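Local coordinates for protein Na-K-Cl cotransporter (Methanosarcina acetivorans, PDB 3G40) that forms the C-terminal cytoplasmic domain of a prokaryotic membrane transporter that probably carries chloride together with monoatomic cations, at residues V98-L103 against S135-G140; V50-L55 against S66-I71; S145-A150 against H263-A268. All blocks are in the same frame, centred on the assembly; numbering follows the deposited sequence.

Contact 1 (V98-L103 against S135-G140); sequences VGMEAL and SMYRMG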
ATOM      1  N   VAL A  98     -16.773 -11.407  22.912  1.00 77.99           N
ATOM      2  CA  VAL A  98     -16.708 -12.864  22.889  1.00 82.81           C
ATOM      3  C   VAL A  98     -15.390 -13.322  22.265  1.00 77.48           C
ATOM      4  O   VAL A  98     -14.741 -14.245  22.762  1.00 68.94           O
ATOM      5  CB  VAL A  98     -17.889 -13.476  22.101  1.00 86.61           C
ATOM      6  CG1 VAL A  98     -17.704 -14.982  21.943  1.00 80.49           C
ATOM      7  CG2 VAL A  98     -19.215 -13.154  22.784  1.00 88.20           C
ATOM      8  N   GLY A  99     -15.001 -12.668  21.175  1.00 75.91           N
ATOM      9  CA  GLY A  99     -13.749 -12.978  20.510  1.00 78.32           C
ATOM     10  C   GLY A  99     -12.575 -12.937  21.471  1.00 74.58           C
ATOM     11  O   GLY A  99     -11.780 -13.874  21.541  1.00 71.68           O
ATOM     12  N   MET A 100     -12.474 -11.848  22.226  1.00 72.15           N
ATOM     13  CA  MET A 100     -11.388 -11.680  23.187  1.00 69.11           C
ATOM     14  C   MET A 100     -11.561 -12.611  24.388  1.00 78.23           C
ATOM     15  O   MET A 100     -10.588 -13.160  24.910  1.00 75.62           O
ATOM     16  CB  MET A 100     -11.317 -10.227  23.653  1.00 65.21           C
ATOM     17  CG  MET A 100     -11.227  -9.218  22.516  1.00 57.59           C
ATOM     18  SD  MET A 100     -10.948  -7.532  23.105  1.00 86.90           S
ATOM     19  CE  MET A 100     -12.256  -7.367  24.319  1.00 99.54           C
ATOM     20  N   GLU A 101     -12.806 -12.787  24.819  1.00 80.87           N
ATOM     21  CA  GLU A 101     -13.105 -13.660  25.944  1.00 91.57           C
ATOM     22  C   GLU A 101     -12.627 -15.072  25.644  1.00 92.45           C
ATOM     23  O   GLU A 101     -12.108 -15.762  26.520  1.00 96.95           O
ATOM     24  CB  GLU A 101     -14.607 -13.663  26.236  1.00103.04           C
ATOM     25  CG  GLU A 101     -15.006 -14.468  27.463  1.00117.63           C
ATOM     26  CD  GLU A 101     -14.387 -13.932  28.742  1.00130.19           C
ATOM     27  OE1 GLU A 101     -15.147 -13.514  29.640  1.00136.51           O
ATOM     28  OE2 GLU A 101     -13.142 -13.920  28.850  1.00132.89           O
ATOM     29  N   ALA A 102     -12.801 -15.494  24.396  1.00 92.42           N
ATOM     30  CA  ALA A 102     -12.440 -16.846  23.984  1.00 92.68           C
ATOM     31  C   ALA A 102     -10.926 -17.063  24.003  1.00 87.98           C
ATOM     32  O   ALA A 102     -10.453 -18.193  24.136  1.00 80.81           O
ATOM     33  CB  ALA A 102     -13.008 -17.145  22.603  1.00 92.79           C
ATOM     34  N   LEU A 103     -10.176 -15.971  23.877  1.00 80.10           N
ATOM     35  CA  LEU A 103      -8.718 -16.024  23.838  1.00 80.29           C
ATOM     36  C   LEU A 103      -8.094 -16.507  25.154  1.00 81.31           C
ATOM     37  O   LEU A 103      -7.001 -17.071  25.157  1.00 73.02           O
ATOM     38  CB  LEU A 103      -8.155 -14.647  23.462  1.00 77.25           C
ATOM     39  CG  LEU A 103      -8.107 -14.261  21.979  1.00 76.49           C
ATOM     40  CD1 LEU A 103      -6.683 -14.339  21.438  1.00 87.67           C
ATOM     41  CD2 LEU A 103      -9.056 -15.099  21.133  1.00 73.92           C
ATOM     42  N   SER A 135      -8.515  -3.845  27.684  1.00 60.02           N
ATOM     43  CA  SER A 135      -7.633  -3.853  28.842  1.00 74.83           C
ATOM     44  C   SER A 135      -8.100  -4.882  29.868  1.00 79.31           C
ATOM     45  O   SER A 135      -7.288  -5.517  30.542  1.00 81.66           O
ATOM     46  CB  SER A 135      -7.584  -2.460  29.469  1.00 81.45           C
ATOM     47  OG  SER A 135      -7.443  -1.468  28.461  1.00 81.46           O
ATOM     48  N   MET A 136      -9.414  -5.051  29.968  1.00 71.96           N
ATOM     49  CA  MET A 136      -9.997  -5.997  30.904  1.00 77.66           C
ATOM     50  C   MET A 136      -9.521  -7.424  30.638  1.00 82.76           C
ATOM     51  O   MET A 136      -9.357  -8.220  31.565  1.00 87.18           O
ATOM     52  CB  MET A 136     -11.525  -5.933  30.831  1.00 84.12           C
ATOM     53  CG  MET A 136     -12.092  -4.527  30.965  1.00 84.24           C
ATOM     54  SD  MET A 136     -13.885  -4.475  30.783  1.00264.03           S
ATOM     55  CE  MET A 136     -14.208  -2.739  31.093  1.00127.63           C
ATOM     56  N   TYR A 137      -9.308  -7.751  29.368  1.00 68.26           N
ATOM     57  CA  TYR A 137      -8.853  -9.084  28.999  1.00 67.43           C
ATOM     58  C   TYR A 137      -7.334  -9.161  28.855  1.00 64.77           C
ATOM     59  O   TYR A 137      -6.813  -9.980  28.090  1.00 66.72           O
ATOM     60  CB  TYR A 137      -9.549  -9.544  27.713  1.00 75.07           C
ATOM     61  CG  TYR A 137     -11.049  -9.676  27.867  1.00 89.37           C
ATOM     62  CD1 TYR A 137     -11.893  -8.611  27.576  1.00 94.79           C
ATOM     63  CD2 TYR A 137     -11.621 -10.860  28.320  1.00 96.50           C
ATOM     64  CE1 TYR A 137     -13.265  -8.725  27.723  1.00100.22           C
ATOM     65  CE2 TYR A 137     -12.991 -10.982  28.469  1.00 98.99           C
ATOM     66  CZ  TYR A 137     -13.807  -9.911  28.169  1.00101.02           C
ATOM     67  OH  TYR A 137     -15.170 -10.024  28.315  1.00106.81           O
ATOM     68  N   ARG A 138      -6.630  -8.311  29.597  1.00 70.76           N
ATOM     69  CA  ARG A 138      -5.170  -8.259  29.526  1.00 76.95           C
ATOM     70  C   ARG A 138      -4.673  -8.075  28.091  1.00 66.02           C
ATOM     71  O   ARG A 138      -3.684  -8.691  27.684  1.00 61.44           O
ATOM     72  CB  ARG A 138      -4.566  -9.535  30.117  1.00 82.66           C
ATOM     73  CG  ARG A 138      -4.945  -9.798  31.563  1.00 91.11           C
ATOM     74  CD  ARG A 138      -4.622 -11.232  31.952  1.00104.41           C
ATOM     75  NE  ARG A 138      -3.247 -11.597  31.616  1.00111.29           N
ATOM     76  CZ  ARG A 138      -2.797 -12.848  31.567  1.00117.29           C
ATOM     77  NH1 ARG A 138      -3.614 -13.860  31.825  1.00122.15           N
ATOM     78  NH2 ARG A 138      -1.530 -13.089  31.252  1.00114.79           N
ATOM     79  N   MET A 139      -5.358  -7.236  27.318  1.00 57.25           N
ATOM     80  CA  MET A 139      -4.967  -7.022  25.929  1.00 48.27           C
ATOM     81  C   MET A 139      -4.467  -5.610  25.619  1.00 48.62           C
ATOM     82  O   MET A 139      -5.035  -4.618  26.068  1.00 49.74           O
ATOM     83  CB  MET A 139      -6.112  -7.374  24.974  1.00 53.94           C
ATOM     84  CG  MET A 139      -6.282  -8.857  24.740  1.00 64.91           C
ATOM     85  SD  MET A 139      -7.638  -9.203  23.603  1.00 67.42           S
ATOM     86  CE  MET A 139      -6.863  -9.052  21.998  1.00 50.90           C
ATOM     87  N   GLY A 140      -3.404  -5.537  24.831  1.00 50.13           N
ATOM     88  CA  GLY A 140      -2.976  -4.276  24.257  1.00 49.34           C
ATOM     89  C   GLY A 140      -3.866  -3.953  23.071  1.00 46.89           C
ATOM     90  O   GLY A 140      -4.591  -4.823  22.570  1.00 43.71           O
TER
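Glu101 OE2 lies 3.0 Å from Tyr137 CE2, a carboxylate oxygen brought close to the polarised C-H rim of an aromatic ring; no hydrogen bond joins the two residues. The carboxylate stands almost upright against the ring, the two planes 85° apart, and OE1 sits at the ring edge in its plane, 3.7 Å from Tyr137 OH. Glu101 points its CG anti to the backbone N (chi1 -176°) and then bends at chi2, which brings the acid to the CD2-CE2 side of the ring, near the hydroxyl. Met100 approaches differently. Its CB lies over one face of the ring, offset toward the rim, and the bend at chi3 swings CE round to 3.5 Å from Tyr137 CD1. The same flexible chain serves a second neighbour, for Met100 SD meets Met139 SD at 3.7 Å, and CB and CG also lie against that sulfur. Strand 112-116 of the Rossmann-like alpha/beta sheet follows helix 94-103 in the chain and precedes helix 124-136. Helix 124-136 ends in a Schellman motif: Arg138, with positive phi, is the C-prime residue, and Met139 leads the chain back to strand 140-145. Long, unbranched methionines suit the place where helix and turn meet, since they can bend to lie on Leu24 and Leu113, which both of them touch. Were Tyr137 an alanine, Met100 CE would probably face a gap and the Glu101 carboxylate lose the ring edge it packs against. Arg138 takes no part in the contact; its NE forms a salt bridge with Glu280.

Contact 2 (V50-L55 against S66-I71); sequences VKLLGL and SQLPSI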
ATOM      1  N   VAL A  50      -1.445 -14.108  13.939  1.00 37.36           N
ATOM      2  CA  VAL A  50      -2.604 -13.329  13.540  1.00 35.00           C
ATOM      3  C   VAL A  50      -3.870 -14.205  13.595  1.00 41.86           C
ATOM      4  O   VAL A  50      -3.977 -15.182  12.862  1.00 39.88           O
ATOM      5  CB  VAL A  50      -2.445 -12.800  12.107  1.00 36.99           C
ATOM      6  CG1 VAL A  50      -3.708 -12.094  11.664  1.00 36.46           C
ATOM      7  CG2 VAL A  50      -1.212 -11.837  12.004  1.00 35.45           C
ATOM      8  N   LYS A  51      -4.806 -13.853  14.469  1.00 37.30           N
ATOM      9  CA  LYS A  51      -6.110 -14.497  14.496  1.00 40.58           C
ATOM     10  C   LYS A  51      -7.133 -13.641  13.759  1.00 36.35           C
ATOM     11  O   LYS A  51      -7.427 -12.522  14.168  1.00 44.65           O
ATOM     12  CB  LYS A  51      -6.573 -14.731  15.935  1.00 36.19           C
ATOM     13  CG  LYS A  51      -7.882 -15.518  16.019  1.00 42.90           C
ATOM     14  CD  LYS A  51      -8.143 -15.968  17.452  1.00 54.58           C
ATOM     15  CE  LYS A  51      -8.476 -17.460  17.515  1.00 69.57           C
ATOM     16  NZ  LYS A  51      -9.455 -17.881  16.477  1.00 73.42           N
ATOM     17  N   LEU A  52      -7.662 -14.170  12.661  1.00 35.97           N
ATOM     18  CA  LEU A  52      -8.673 -13.453  11.909  1.00 33.80           C
ATOM     19  C   LEU A  52     -10.048 -13.751  12.481  1.00 41.70           C
ATOM     20  O   LEU A  52     -10.488 -14.887  12.465  1.00 42.07           O
ATOM     21  CB  LEU A  52      -8.599 -13.854  10.448  1.00 34.27           C
ATOM     22  CG  LEU A  52      -7.215 -13.639   9.851  1.00 35.56           C
ATOM     23  CD1 LEU A  52      -7.134 -14.209   8.452  1.00 42.96           C
ATOM     24  CD2 LEU A  52      -6.814 -12.117   9.866  1.00 32.46           C
ATOM     25  N   LEU A  53     -10.705 -12.722  13.012  1.00 40.43           N
ATOM     26  CA  LEU A  53     -12.031 -12.856  13.595  1.00 40.78           C
ATOM     27  C   LEU A  53     -13.048 -12.274  12.630  1.00 40.94           C
ATOM     28  O   LEU A  53     -13.269 -11.055  12.594  1.00 44.62           O
ATOM     29  CB  LEU A  53     -12.101 -12.145  14.949  1.00 40.45           C
ATOM     30  CG  LEU A  53     -13.458 -12.104  15.657  1.00 52.67           C
ATOM     31  CD1 LEU A  53     -13.940 -13.504  15.973  1.00 53.40           C
ATOM     32  CD2 LEU A  53     -13.368 -11.283  16.935  1.00 57.15           C
ATOM     33  N   GLY A  54     -13.631 -13.152  11.821  1.00 41.73           N
ATOM     34  CA  GLY A  54     -14.585 -12.755  10.808  1.00 43.63           C
ATOM     35  C   GLY A  54     -15.921 -12.388  11.403  1.00 52.25           C
ATOM     36  O   GLY A  54     -16.546 -13.186  12.116  1.00 55.27           O
ATOM     37  N   LEU A  55     -16.376 -11.183  11.092  1.00 46.44           N
ATOM     38  CA  LEU A  55     -17.669 -10.713  11.565  1.00 52.84           C
ATOM     39  C   LEU A  55     -18.672 -10.668  10.420  1.00 61.19           C
ATOM     40  O   LEU A  55     -18.622  -9.778   9.568  1.00 59.55           O
ATOM     41  CB  LEU A  55     -17.539  -9.342  12.227  1.00 59.10           C
ATOM     42  CG  LEU A  55     -16.468  -9.259  13.316  1.00 63.28           C
ATOM     43  CD1 LEU A  55     -16.395  -7.848  13.867  1.00 64.68           C
ATOM     44  CD2 LEU A  55     -16.744 -10.263  14.432  1.00 68.47           C
ATOM     45  N   SER A  66     -15.202 -18.160   2.507  1.00 54.78           N
ATOM     46  CA  SER A  66     -14.312 -18.503   1.401  1.00 63.42           C
ATOM     47  C   SER A  66     -12.947 -17.809   1.479  1.00 66.40           C
ATOM     48  O   SER A  66     -11.918 -18.393   1.128  1.00 72.25           O
ATOM     49  CB  SER A  66     -14.981 -18.156   0.073  1.00 71.24           C
ATOM     50  OG  SER A  66     -16.193 -18.871  -0.082  1.00 73.33           O
ATOM     51  N   GLN A  67     -12.938 -16.565   1.946  1.00 55.76           N
ATOM     52  CA  GLN A  67     -11.729 -15.744   1.882  1.00 52.14           C
ATOM     53  C   GLN A  67     -10.811 -15.847   3.103  1.00 47.28           C
ATOM     54  O   GLN A  67      -9.588 -15.842   2.960  1.00 50.75           O
ATOM     55  CB  GLN A  67     -12.095 -14.278   1.626  1.00 60.99           C
ATOM     56  CG  GLN A  67     -12.854 -14.057   0.328  1.00 71.39           C
ATOM     57  CD  GLN A  67     -12.578 -12.698  -0.287  1.00 78.76           C
ATOM     58  OE1 GLN A  67     -11.428 -12.252  -0.354  1.00 83.74           O
ATOM     59  NE2 GLN A  67     -13.630 -12.034  -0.751  1.00 82.40           N
ATOM     60  N   LEU A  68     -11.387 -15.914   4.302  1.00 38.71           N
ATOM     61  CA  LEU A  68     -10.569 -15.934   5.516  1.00 45.29           C
ATOM     62  C   LEU A  68      -9.613 -17.124   5.609  1.00 41.74           C
ATOM     63  O   LEU A  68      -8.455 -16.954   5.992  1.00 41.99           O
ATOM     64  CB  LEU A  68     -11.421 -15.817   6.789  1.00 44.94           C
ATOM     65  CG  LEU A  68     -12.028 -14.447   7.092  1.00 54.72           C
ATOM     66  CD1 LEU A  68     -12.479 -14.409   8.534  1.00 56.90           C
ATOM     67  CD2 LEU A  68     -11.036 -13.309   6.811  1.00 47.05           C
ATOM     68  N   PRO A  69     -10.082 -18.334   5.271  1.00 41.67           N
ATOM     69  CA  PRO A  69      -9.157 -19.467   5.345  1.00 39.13           C
ATOM     70  C   PRO A  69      -7.987 -19.297   4.393  1.00 39.28           C
ATOM     71  O   PRO A  69      -6.872 -19.697   4.719  1.00 40.79           O
ATOM     72  CB  PRO A  69     -10.019 -20.650   4.894  1.00 46.82           C
ATOM     73  CG  PRO A  69     -11.395 -20.237   5.219  1.00 47.21           C
ATOM     74  CD  PRO A  69     -11.456 -18.771   4.961  1.00 43.12           C
ATOM     75  N   SER A  70      -8.226 -18.720   3.225  1.00 35.47           N
ATOM     76  CA  SER A  70      -7.136 -18.533   2.273  1.00 43.56           C
ATOM     77  C   SER A  70      -6.131 -17.498   2.787  1.00 40.31           C
ATOM     78  O   SER A  70      -4.914 -17.649   2.633  1.00 38.07           O
ATOM     79  CB  SER A  70      -7.668 -18.096   0.915  1.00 53.02           C
ATOM     80  OG  SER A  70      -6.603 -17.976  -0.010  1.00 68.29           O
ATOM     81  N   ILE A  71      -6.648 -16.438   3.387  1.00 38.24           N
ATOM     82  CA  ILE A  71      -5.768 -15.386   3.873  1.00 38.47           C
ATOM     83  C   ILE A  71      -4.981 -15.900   5.070  1.00 38.89           C
ATOM     84  O   ILE A  71      -3.795 -15.636   5.201  1.00 34.41           O
ATOM     85  CB  ILE A  71      -6.541 -14.104   4.181  1.00 36.79           C
ATOM     86  CG1 ILE A  71      -7.267 -13.648   2.912  1.00 44.78           C
ATOM     87  CG2 ILE A  71      -5.577 -12.995   4.659  1.00 32.80           C
ATOM     88  CD1 ILE A  71      -8.294 -12.572   3.141  1.00 49.95           C
TER
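This is a buried contact of apolar side chains, without a hydrogen bond, between strand 50-54 and helix 66-71, the first two elements of a right-handed beta-alpha-beta crossover that returns to the sheet as strand 81-86. Strand and helix segments run antiparallel, their directions 179° apart and their axes 9.7 Å from each other, as expected when a helix lies back along the strand it follows in a Rossmann-like fold. Leucine and isoleucine suit the interface, since their branched ends fill the layer between sheet and helix without needing polar partners. Leu52 sends CD1 toward the helix, where it meets Leu68 CD2 and Ile71 CG2, each at 4.3 Å, and also rests on the backbone oxygen of Leu68. With its CG anti to the carbonyl carbon (chi1 -56°), Leu52 sets its CD1 methyl alone between these two helix residues. Around them, Val27 lies against Leu68, Leu33 and Phe37 of helix 30-44 against Ile71, and Trp84 against Leu52. Pro69, which kinks the helix, points away from the strand. Gly54 has no side chain to obstruct the helix where it comes close: Leu68 CD1 is 3.5 Å from Gly54 CA, and a beta carbon would collide with that methyl.

Contact 3 (S145-A150 against H263-A268); sequences SKHPQA and HLMEKA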
ATOM      1  N   SER A 145      -4.370   4.190  11.663  1.00 35.37           N
ATOM      2  CA  SER A 145      -5.011   5.228  10.872  1.00 40.34           C
ATOM      3  C   SER A 145      -4.214   5.406   9.586  1.00 44.22           C
ATOM      4  O   SER A 145      -3.255   6.181   9.521  1.00 36.91           O
ATOM      5  CB  SER A 145      -5.105   6.528  11.676  1.00 40.90           C
ATOM      6  OG  SER A 145      -5.791   7.534  10.953  1.00 47.51           O
ATOM      7  N   LYS A 146      -4.594   4.651   8.567  1.00 39.67           N
ATOM      8  CA  LYS A 146      -3.834   4.622   7.323  1.00 40.69           C
ATOM      9  C   LYS A 146      -4.179   5.821   6.466  1.00 40.97           C
ATOM     10  O   LYS A 146      -5.348   6.081   6.201  1.00 36.20           O
ATOM     11  CB  LYS A 146      -4.101   3.322   6.547  1.00 46.47           C
ATOM     12  CG  LYS A 146      -3.336   3.261   5.236  1.00 42.00           C
ATOM     13  CD  LYS A 146      -3.103   1.818   4.765  1.00 49.18           C
ATOM     14  CE  LYS A 146      -4.141   1.381   3.765  1.00 60.97           C
ATOM     15  NZ  LYS A 146      -3.747   0.081   3.134  1.00 69.17           N
ATOM     16  N   HIS A 147      -3.169   6.568   6.037  1.00 38.27           N
ATOM     17  CA  HIS A 147      -3.438   7.752   5.233  1.00 37.01           C
ATOM     18  C   HIS A 147      -3.999   7.349   3.877  1.00 38.91           C
ATOM     19  O   HIS A 147      -3.425   6.495   3.199  1.00 37.51           O
ATOM     20  CB  HIS A 147      -2.175   8.599   5.056  1.00 38.63           C
ATOM     21  CG  HIS A 147      -2.457   9.970   4.536  1.00 35.97           C
ATOM     22  ND1 HIS A 147      -2.682  10.222   3.201  1.00 38.88           N
ATOM     23  CD2 HIS A 147      -2.606  11.154   5.174  1.00 34.18           C
ATOM     24  CE1 HIS A 147      -2.933  11.509   3.035  1.00 41.83           C
ATOM     25  NE2 HIS A 147      -2.896  12.095   4.219  1.00 39.41           N
ATOM     26  N   PRO A 148      -5.124   7.967   3.473  1.00 44.07           N
ATOM     27  CA  PRO A 148      -5.883   7.553   2.280  1.00 45.78           C
ATOM     28  C   PRO A 148      -5.138   7.794   0.977  1.00 43.41           C
ATOM     29  O   PRO A 148      -5.494   7.194  -0.027  1.00 44.94           O
ATOM     30  CB  PRO A 148      -7.138   8.432   2.322  1.00 49.78           C
ATOM     31  CG  PRO A 148      -7.148   9.073   3.665  1.00 56.16           C
ATOM     32  CD  PRO A 148      -5.747   9.101   4.167  1.00 45.65           C
ATOM     33  N   GLN A 149      -4.126   8.656   0.990  1.00 38.97           N
ATOM     34  CA  GLN A 149      -3.317   8.887  -0.209  1.00 42.47           C
ATOM     35  C   GLN A 149      -1.924   8.277  -0.080  1.00 37.97           C
ATOM     36  O   GLN A 149      -1.460   7.579  -0.978  1.00 39.70           O
ATOM     37  CB  GLN A 149      -3.179  10.384  -0.503  1.00 44.27           C
ATOM     38  CG  GLN A 149      -4.400  11.013  -1.160  1.00 61.53           C
ATOM     39  CD  GLN A 149      -5.481  11.380  -0.164  1.00 67.32           C
ATOM     40  OE1 GLN A 149      -5.223  12.062   0.828  1.00 69.39           O
ATOM     41  NE2 GLN A 149      -6.706  10.939  -0.433  1.00 69.07           N
ATOM     42  N   ALA A 150      -1.251   8.577   1.025  1.00 33.99           N
ATOM     43  CA  ALA A 150       0.138   8.156   1.209  1.00 37.00           C
ATOM     44  C   ALA A 150       0.278   6.688   1.608  1.00 36.26           C
ATOM     45  O   ALA A 150       1.337   6.101   1.408  1.00 34.15           O
ATOM     46  CB  ALA A 150       0.836   9.039   2.241  1.00 34.69           C
ATOM     47  N   HIS A 263      -6.972  13.747  13.341  1.00 56.27           N
ATOM     48  CA  HIS A 263      -6.337  15.026  13.066  1.00 54.95           C
ATOM     49  C   HIS A 263      -4.823  14.899  12.927  1.00 49.36           C
ATOM     50  O   HIS A 263      -4.210  15.568  12.095  1.00 51.20           O
ATOM     51  CB  HIS A 263      -6.678  16.046  14.157  1.00 59.35           C
ATOM     52  CG  HIS A 263      -5.964  17.354  14.001  1.00 77.34           C
ATOM     53  ND1 HIS A 263      -6.251  18.243  12.987  1.00 85.97           N
ATOM     54  CD2 HIS A 263      -4.971  17.921  14.728  1.00 81.40           C
ATOM     55  CE1 HIS A 263      -5.468  19.302  13.096  1.00 84.59           C
ATOM     56  NE2 HIS A 263      -4.682  19.131  14.145  1.00 83.90           N
ATOM     57  N   LEU A 264      -4.214  14.058  13.756  1.00 43.61           N
ATOM     58  CA  LEU A 264      -2.771  13.869  13.681  1.00 44.45           C
ATOM     59  C   LEU A 264      -2.381  13.275  12.331  1.00 44.08           C
ATOM     60  O   LEU A 264      -1.395  13.689  11.715  1.00 40.95           O
ATOM     61  CB  LEU A 264      -2.270  13.004  14.845  1.00 42.97           C
ATOM     62  CG  LEU A 264      -2.106  13.736  16.188  1.00 43.91           C
ATOM     63  CD1 LEU A 264      -1.926  12.761  17.356  1.00 40.88           C
ATOM     64  CD2 LEU A 264      -0.958  14.753  16.148  1.00 42.43           C
ATOM     65  N   MET A 265      -3.171  12.312  11.859  1.00 41.67           N
ATOM     66  CA  MET A 265      -2.854  11.665  10.600  1.00 37.48           C
ATOM     67  C   MET A 265      -2.983  12.646   9.438  1.00 42.01           C
ATOM     68  O   MET A 265      -2.150  12.664   8.536  1.00 40.02           O
ATOM     69  CB  MET A 265      -3.732  10.420  10.379  1.00 35.99           C
ATOM     70  CG  MET A 265      -3.484   9.774   9.028  1.00 45.42           C
ATOM     71  SD  MET A 265      -4.714  10.309   7.830  1.00 62.62           S
ATOM     72  CE  MET A 265      -6.109   9.354   8.402  1.00 50.31           C
ATOM     73  N   GLU A 266      -4.018  13.477   9.478  1.00 46.04           N
ATOM     74  CA  GLU A 266      -4.270  14.437   8.410  1.00 46.90           C
ATOM     75  C   GLU A 266      -3.185  15.504   8.361  1.00 45.69           C
ATOM     76  O   GLU A 266      -2.738  15.891   7.285  1.00 45.18           O
ATOM     77  CB  GLU A 266      -5.629  15.100   8.608  1.00 62.03           C
ATOM     78  CG  GLU A 266      -6.799  14.162   8.376  1.00 82.91           C
ATOM     79  CD  GLU A 266      -8.069  14.646   9.043  1.00 98.74           C
ATOM     80  OE1 GLU A 266      -8.065  15.770   9.595  1.00106.92           O
ATOM     81  OE2 GLU A 266      -9.071  13.901   9.019  1.00101.82           O
ATOM     82  N   LYS A 267      -2.778  15.973   9.535  1.00 42.51           N
ATOM     83  CA  LYS A 267      -1.725  16.982   9.656  1.00 46.29           C
ATOM     84  C   LYS A 267      -0.380  16.414   9.207  1.00 47.12           C
ATOM     85  O   LYS A 267       0.387  17.081   8.518  1.00 47.32           O
ATOM     86  CB  LYS A 267      -1.637  17.472  11.103  1.00 46.04           C
ATOM     87  CG  LYS A 267      -0.539  18.478  11.359  1.00 56.62           C
ATOM     88  CD  LYS A 267      -0.246  18.593  12.848  1.00 66.99           C
ATOM     89  CE  LYS A 267      -1.466  19.043  13.636  1.00 71.43           C
ATOM     90  NZ  LYS A 267      -1.173  19.200  15.093  1.00 69.93           N
ATOM     91  N   ALA A 268      -0.110  15.169   9.597  1.00 42.84           N
ATOM     92  CA  ALA A 268       1.121  14.481   9.217  1.00 39.28           C
ATOM     93  C   ALA A 268       1.244  14.267   7.711  1.00 45.29           C
ATOM     94  O   ALA A 268       2.346  14.308   7.155  1.00 40.09           O
ATOM     95  CB  ALA A 268       1.205  13.142   9.935  1.00 44.31           C
TER
HETATM   96  O   HOH W   1      -3.308  14.820   4.889  1.00 48.47           O
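Met265 runs past residues 145-148 with a bent chain, and the side chains it meets each take a different part of it. Its CG leaves anti to the backbone N (chi1 176°), after which bends at chi2 and chi3 fold the chain back so that CE tucks against Ser145 while the sulfur faces His147. Ser145 OG is 3.1 Å from Met265 CE, a tight approach, and OG also borders Met265 CB and CG; a small side chain suits a strand end that passes so near the helix. The imidazole of His147 crosses the methionine obliquely. Met265 SD lies 3.5 Å from His147 CD2 and 4.3 Å from the ring centroid, 54° off the ring normal, an oblique sulfur-aromatic contact. Pro148 points its ring carbon CD at the sulfur, 4.0 Å from Met265 SD, and the same carbon also covers part of one His147 face. The ring is held by its own loop: ND1 accepts the backbone N-H groups of Ala150, nearly straight at 178°, and of Gln149, both donors tilted out of the ring plane. Through its second nitrogen the ring is tied to the helix, for a water 2.8 Å from His147 NE2 donates to Glu266 O. This joint ties the end of strand 140-145 to helix 258-268, beside the antiparallel pairing with strand 271-276 where the two halves of the domain meet; Arg31 of the second subunit packs on His147. Histidine suits the place because it offers a ring for the sulfur and two nitrogens, one for the loop and one for the water, and two N-H donors on ND1 would probably disfavour a doubly protonated, charged imidazole.

Contacts 1 and 2 belong to the first half of the domain and lie on opposite faces of the sheet, touching where Leu103 packs on Lys51 and Gly99 on Leu53. Contact 2 is buried and its side chains aliphatic, as suits a helix laid on its own strand. Contact 1 is only partly buried: its methionines face the sheet, while an acid and a tyrosine take the outer side. Contact 3 stands apart, about 14 Å from contact 1 between nearest atoms, at the junction of the two halves and within reach of the second subunit. There a water links histidine to helix backbone, and hydrogen bonds within the loop hold the ring; contacts 1 and 2 have none across them.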